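PDB 2EWO: putative agmatine deiminase from Streptococcus mutans, which probably hydrolyses agmatine to N-carbamoylputrescine and ammonia, as a member of the guanidine-modifying enzyme superfamily. Local coordinates for residues M274-A286 and E300-L312. Residues are numbered along the deposited sequence; the frame is centred on the assembly and turned at random.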
loop_
_atom_site.group_PDB
_atom_site.type_symbol
_atom_site.label_atom_id
_atom_site.label_comp_id
_atom_site.label_asym_id
_atom_site.label_seq_id
_atom_site.Cartn_x
_atom_site.Cartn_y
_atom_site.Cartn_z
HETATM N N MSE A 274 -21.178 7.347 -38.677
HETATM C CA MSE A 274 -20.697 8.222 -37.618
HETATM C C MSE A 274 -19.580 9.027 -38.275
HETATM O O MSE A 274 -19.052 8.621 -39.307
HETATM C CB MSE A 274 -20.136 7.380 -36.460
HETATM C CG MSE A 274 -19.715 8.173 -35.210
HETATM SE SE MSE A 274 -21.217 9.022 -34.250
HETATM C CE MSE A 274 -22.120 7.394 -33.664
ATOM N N CYS A 275 -19.223 10.169 -37.702
ATOM C CA CYS A 275 -18.154 10.970 -38.278
ATOM C C CYS A 275 -16.895 10.826 -37.440
ATOM O O CYS A 275 -16.936 10.326 -36.311
ATOM C CB CYS A 275 -18.553 12.441 -38.321
ATOM S SG CYS A 275 -18.621 13.209 -36.692
ATOM N N VAL A 276 -15.781 11.272 -38.009
ATOM C CA VAL A 276 -14.488 11.238 -37.341
ATOM C C VAL A 276 -13.993 12.672 -37.181
ATOM O O VAL A 276 -14.360 13.550 -37.964
ATOM C CB VAL A 276 -13.435 10.427 -38.160
ATOM C CG1 VAL A 276 -13.754 8.938 -38.103
ATOM C CG2 VAL A 276 -13.405 10.904 -39.605
ATOM N N THR A 277 -13.170 12.918 -36.168
ATOM C CA THR A 277 -12.642 14.260 -35.956
ATOM C C THR A 277 -11.926 14.735 -37.225
ATOM O O THR A 277 -11.554 13.926 -38.077
ATOM C CB THR A 277 -11.656 14.291 -34.764
ATOM O OG1 THR A 277 -10.701 13.234 -34.901
ATOM C CG2 THR A 277 -12.401 14.136 -33.455
ATOM N N LYS A 278 -11.762 16.047 -37.358
ATOM C CA LYS A 278 -11.082 16.624 -38.515
ATOM C C LYS A 278 -9.704 17.076 -38.024
ATOM O O LYS A 278 -8.828 17.435 -38.811
ATOM C CB LYS A 278 -11.885 17.816 -39.065
ATOM C CG LYS A 278 -11.556 18.247 -40.514
ATOM C CD LYS A 278 -12.178 17.333 -41.592
ATOM C CE LYS A 278 -11.362 16.056 -41.841
ATOM N NZ LYS A 278 -10.008 16.307 -42.427
ATOM N N GLU A 279 -9.536 17.045 -36.705
ATOM C CA GLU A 279 -8.288 17.420 -36.045
ATOM C C GLU A 279 -8.017 16.483 -34.874
ATOM O O GLU A 279 -8.766 16.462 -33.892
ATOM C CB GLU A 279 -8.355 18.852 -35.527
ATOM C CG GLU A 279 -8.019 19.900 -36.565
ATOM C CD GLU A 279 -6.599 19.768 -37.088
ATOM O OE1 GLU A 279 -5.660 19.740 -36.256
ATOM O OE2 GLU A 279 -6.425 19.703 -38.327
ATOM N N PRO A 280 -6.933 15.698 -34.962
ATOM C CA PRO A 280 -6.564 14.753 -33.900
ATOM C C PRO A 280 -6.175 15.457 -32.591
ATOM O O PRO A 280 -5.593 16.546 -32.606
ATOM C CB PRO A 280 -5.392 13.998 -34.518
ATOM C CG PRO A 280 -4.727 15.074 -35.356
ATOM C CD PRO A 280 -5.915 15.722 -36.029
ATOM N N CYS A 281 -6.482 14.835 -31.460
ATOM C CA CYS A 281 -6.149 15.430 -30.168
ATOM C C CYS A 281 -4.633 15.560 -29.979
ATOM O O CYS A 281 -3.916 14.558 -29.959
ATOM C CB CYS A 281 -6.733 14.581 -29.039
ATOM S SG CYS A 281 -8.462 14.192 -29.267
ATOM N N TYR A 282 -4.142 16.792 -29.853
ATOM C CA TYR A 282 -2.713 17.004 -29.648
ATOM C C TYR A 282 -2.354 16.986 -28.160
ATOM O O TYR A 282 -2.661 17.917 -27.408
ATOM C CB TYR A 282 -2.245 18.323 -30.283
ATOM C CG TYR A 282 -2.202 18.327 -31.803
ATOM C CD1 TYR A 282 -1.931 17.155 -32.527
ATOM C CD2 TYR A 282 -2.398 19.517 -32.516
ATOM C CE1 TYR A 282 -1.855 17.170 -33.934
ATOM C CE2 TYR A 282 -2.324 19.550 -33.913
ATOM C CZ TYR A 282 -2.052 18.380 -34.619
ATOM O OH TYR A 282 -1.974 18.436 -36.000
ATOM N N LEU A 283 -1.704 15.901 -27.749
ATOM C CA LEU A 283 -1.289 15.711 -26.366
ATOM C C LEU A 283 -0.425 16.875 -25.905
ATOM O O LEU A 283 0.563 17.226 -26.552
ATOM C CB LEU A 283 -0.507 14.398 -26.236
ATOM C CG LEU A 283 -0.195 13.840 -24.841
ATOM C CD1 LEU A 283 0.826 14.695 -24.128
ATOM C CD2 LEU A 283 -1.478 13.760 -24.045
ATOM N N GLN A 284 -0.807 17.476 -24.786
ATOM C CA GLN A 284 -0.045 18.587 -24.236
ATOM C C GLN A 284 0.457 18.254 -22.841
ATOM O O GLN A 284 -0.035 17.325 -22.199
ATOM C CB GLN A 284 -0.911 19.836 -24.169
ATOM C CG GLN A 284 -1.183 20.478 -25.502
ATOM C CD GLN A 284 -2.103 21.674 -25.372
ATOM O OE1 GLN A 284 -2.219 22.485 -26.289
ATOM N NE2 GLN A 284 -2.771 21.784 -24.226
ATOM N N GLU A 285 1.436 19.021 -22.377
ATOM C CA GLU A 285 2.010 18.828 -21.051
ATOM C C GLU A 285 2.442 17.369 -20.828
ATOM O O GLU A 285 2.272 16.830 -19.737
ATOM C CB GLU A 285 0.989 19.230 -19.973
ATOM C CG GLU A 285 -0.027 20.319 -20.376
ATOM C CD GLU A 285 0.540 21.733 -20.386
ATOM O OE1 GLU A 285 1.038 22.186 -19.329
ATOM O OE2 GLU A 285 0.471 22.395 -21.448
ATOM N N ALA A 286 3.004 16.742 -21.860
ATOM C CA ALA A 286 3.457 15.349 -21.790
ATOM C C ALA A 286 4.582 15.085 -20.778
ATOM O O ALA A 286 4.841 13.938 -20.420
ATOM C CB ALA A 286 3.900 14.885 -23.177
ATOM N N GLU A 300 5.991 14.990 -26.863
ATOM C CA GLU A 300 4.799 15.797 -26.633
ATOM C C GLU A 300 4.177 16.259 -27.955
ATOM O O GLU A 300 4.866 16.358 -28.970
ATOM C CB GLU A 300 5.152 17.012 -25.778
ATOM C CG GLU A 300 3.968 17.918 -25.506
ATOM C CD GLU A 300 4.356 19.180 -24.760
ATOM O OE1 GLU A 300 5.258 19.901 -25.246
ATOM O OE2 GLU A 300 3.754 19.454 -23.695
ATOM N N GLY A 301 2.877 16.543 -27.930
ATOM C CA GLY A 301 2.193 16.981 -29.134
ATOM C C GLY A 301 1.841 15.820 -30.045
ATOM O O GLY A 301 1.319 16.015 -31.142
ATOM N N GLU A 302 2.136 14.607 -29.594
ATOM C CA GLU A 302 1.839 13.409 -30.373
ATOM C C GLU A 302 0.330 13.176 -30.432
ATOM O O GLU A 302 -0.391 13.449 -29.470
ATOM C CB GLU A 302 2.547 12.202 -29.751
ATOM C CG GLU A 302 2.326 12.046 -28.248
ATOM C CD GLU A 302 3.356 11.134 -27.586
ATOM O OE1 GLU A 302 4.558 11.514 -27.529
ATOM O OE2 GLU A 302 2.959 10.035 -27.124
HETATM N N MSE A 303 -0.144 12.686 -31.571
HETATM C CA MSE A 303 -1.569 12.443 -31.759
HETATM C C MSE A 303 -2.086 11.283 -30.928
HETATM O O MSE A 303 -1.371 10.316 -30.673
HETATM C CB MSE A 303 -1.871 12.178 -33.235
HETATM C CG MSE A 303 -1.379 13.282 -34.174
HETATM SE SE MSE A 303 -0.333 12.585 -35.710
HETATM C CE MSE A 303 1.497 12.692 -34.954
ATOM N N ALA A 304 -3.346 11.402 -30.520
ATOM C CA ALA A 304 -4.030 10.393 -29.721
ATOM C C ALA A 304 -5.410 10.143 -30.327
ATOM O O ALA A 304 -6.094 11.080 -30.747
ATOM C CB ALA A 304 -4.175 10.881 -28.284
ATOM N N ILE A 305 -5.813 8.879 -30.374
ATOM C CA ILE A 305 -7.112 8.504 -30.927
ATOM C C ILE A 305 -8.250 9.327 -30.303
ATOM O O ILE A 305 -8.196 9.689 -29.126
ATOM C CB ILE A 305 -7.393 7.001 -30.673
ATOM C CG1 ILE A 305 -6.109 6.195 -30.882
ATOM C CG2 ILE A 305 -8.495 6.491 -31.602
ATOM C CD1 ILE A 305 -5.443 6.429 -32.228
ATOM N N ALA A 306 -9.270 9.630 -31.104
ATOM C CA ALA A 306 -10.453 10.377 -30.653
ATOM C C ALA A 306 -11.617 9.961 -31.563
ATOM O O ALA A 306 -11.885 10.607 -32.576
ATOM C CB ALA A 306 -10.208 11.884 -30.744
ATOM N N SER A 307 -12.298 8.876 -31.194
ATOM C CA SER A 307 -13.414 8.335 -31.971
ATOM C C SER A 307 -14.772 8.608 -31.306
ATOM O O SER A 307 -14.917 8.465 -30.092
ATOM C CB SER A 307 -13.202 6.824 -32.154
ATOM O OG SER A 307 -14.197 6.230 -32.962
ATOM N N TYR A 308 -15.759 9.006 -32.108
ATOM C CA TYR A 308 -17.099 9.298 -31.593
ATOM C C TYR A 308 -17.894 8.000 -31.400
ATOM O O TYR A 308 -18.958 7.990 -30.783
ATOM C CB TYR A 308 -17.858 10.236 -32.554
ATOM C CG TYR A 308 -17.260 11.625 -32.694
ATOM C CD1 TYR A 308 -17.317 12.541 -31.642
ATOM C CD2 TYR A 308 -16.600 12.008 -33.868
ATOM C CE1 TYR A 308 -16.724 13.805 -31.751
ATOM C CE2 TYR A 308 -16.001 13.269 -33.990
ATOM C CZ TYR A 308 -16.066 14.163 -32.925
ATOM O OH TYR A 308 -15.460 15.400 -33.028
ATOM N N LEU A 309 -17.362 6.905 -31.931
ATOM C CA LEU A 309 -18.013 5.614 -31.823
ATOM C C LEU A 309 -17.884 5.106 -30.387
ATOM O O LEU A 309 -18.529 4.127 -29.991
ATOM C CB LEU A 309 -17.373 4.636 -32.807
ATOM C CG LEU A 309 -18.263 3.533 -33.390
ATOM C CD1 LEU A 309 -18.554 2.474 -32.337
ATOM C CD2 LEU A 309 -19.553 4.148 -33.925
ATOM N N ASN A 310 -17.050 5.784 -29.605
ATOM C CA ASN A 310 -16.823 5.436 -28.203
ATOM C C ASN A 310 -17.900 6.056 -27.324
ATOM O O ASN A 310 -17.624 6.924 -26.500
ATOM C CB ASN A 310 -15.437 5.936 -27.755
ATOM C CG ASN A 310 -14.341 4.909 -27.977
ATOM O OD1 ASN A 310 -14.103 4.044 -27.124
ATOM N ND2 ASN A 310 -13.679 4.989 -29.129
ATOM N N PHE A 311 -19.135 5.613 -27.514
ATOM C CA PHE A 311 -20.244 6.132 -26.724
ATOM C C PHE A 311 -20.910 4.998 -25.921
ATOM O O PHE A 311 -20.880 3.819 -26.316
ATOM C CB PHE A 311 -21.264 6.868 -27.640
ATOM C CG PHE A 311 -21.765 6.034 -28.796
ATOM C CD1 PHE A 311 -22.842 5.170 -28.630
ATOM C CD2 PHE A 311 -21.105 6.049 -30.023
ATOM C CE1 PHE A 311 -23.247 4.332 -29.658
ATOM C CE2 PHE A 311 -21.506 5.210 -31.056
ATOM C CZ PHE A 311 -22.577 4.350 -30.870
ATOM N N LEU A 312 -21.486 5.357 -24.781
ATOM C CA LEU A 312 -22.142 4.370 -23.941
ATOM C C LEU A 312 -23.645 4.446 -24.180
ATOM O O LEU A 312 -24.208 5.536 -24.305
ATOM C CB LEU A 312 -21.809 4.617 -22.459
ATOM C CG LEU A 312 -22.083 3.484 -21.447
ATOM C CD1 LEU A 312 -23.562 3.322 -21.250
ATOM C CD2 LEU A 312 -21.465 2.171 -21.934
#
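L283 is held to 300-312 by both of its backbone polar atoms. Its N donates to E302 O at 3.3 Å, with an N-H...O angle of 160°. The donor is tilted 34° from the carbonyl plane. Its O takes a weak, bent bond from G301 N. Y282 and M303 next to it form an antiparallel non-hydrogen-bonded pair. Their side chains lie side by side and point the same way, and M303 CG comes to the edge of the Y282 ring, 3.9 Å from Y282 CE1. P280 flanks the same methylene, with its CG 4.0 Å from M303 CG. This short antiparallel strand pair, 281-282 with 303-304, is irregular and partly exposed. At the end where the intervening loop joins the strands, E300 has CG anti to the backbone N (chi1 179°). The extended chain carries the carboxylate to the backbone of E285 and A286, where A286 N gives E300 OE2 a weak bond.

On the face of C281 and A304, C281 SG lies against A306 CB. Toward M274 the contact is carried mainly by the side chains of M274, C275, T277 and Y308, and by the 275-277 backbone. The Y308 ring edge is directed at C275 O, which lies in the ring plane. C275 SG sits obliquely to the same ring, 4.4 Å from its centroid, a sulfur-aromatic contact. T277 CG2 packs near the phenol end. Selenomethionine M274 is bent at chi2 and chi3. Its CE meets F311 CE2, while CG lies against Y308 CB.

Within the deiminase domain, the contact joins the partly exposed strand pair to a buried end. There Y308 OH is hydrogen-bonded to D328 OD1, at the start of helix 328-338. That helix packs against M274, C275 and Y308, and strand 227-231 against L309 and F311.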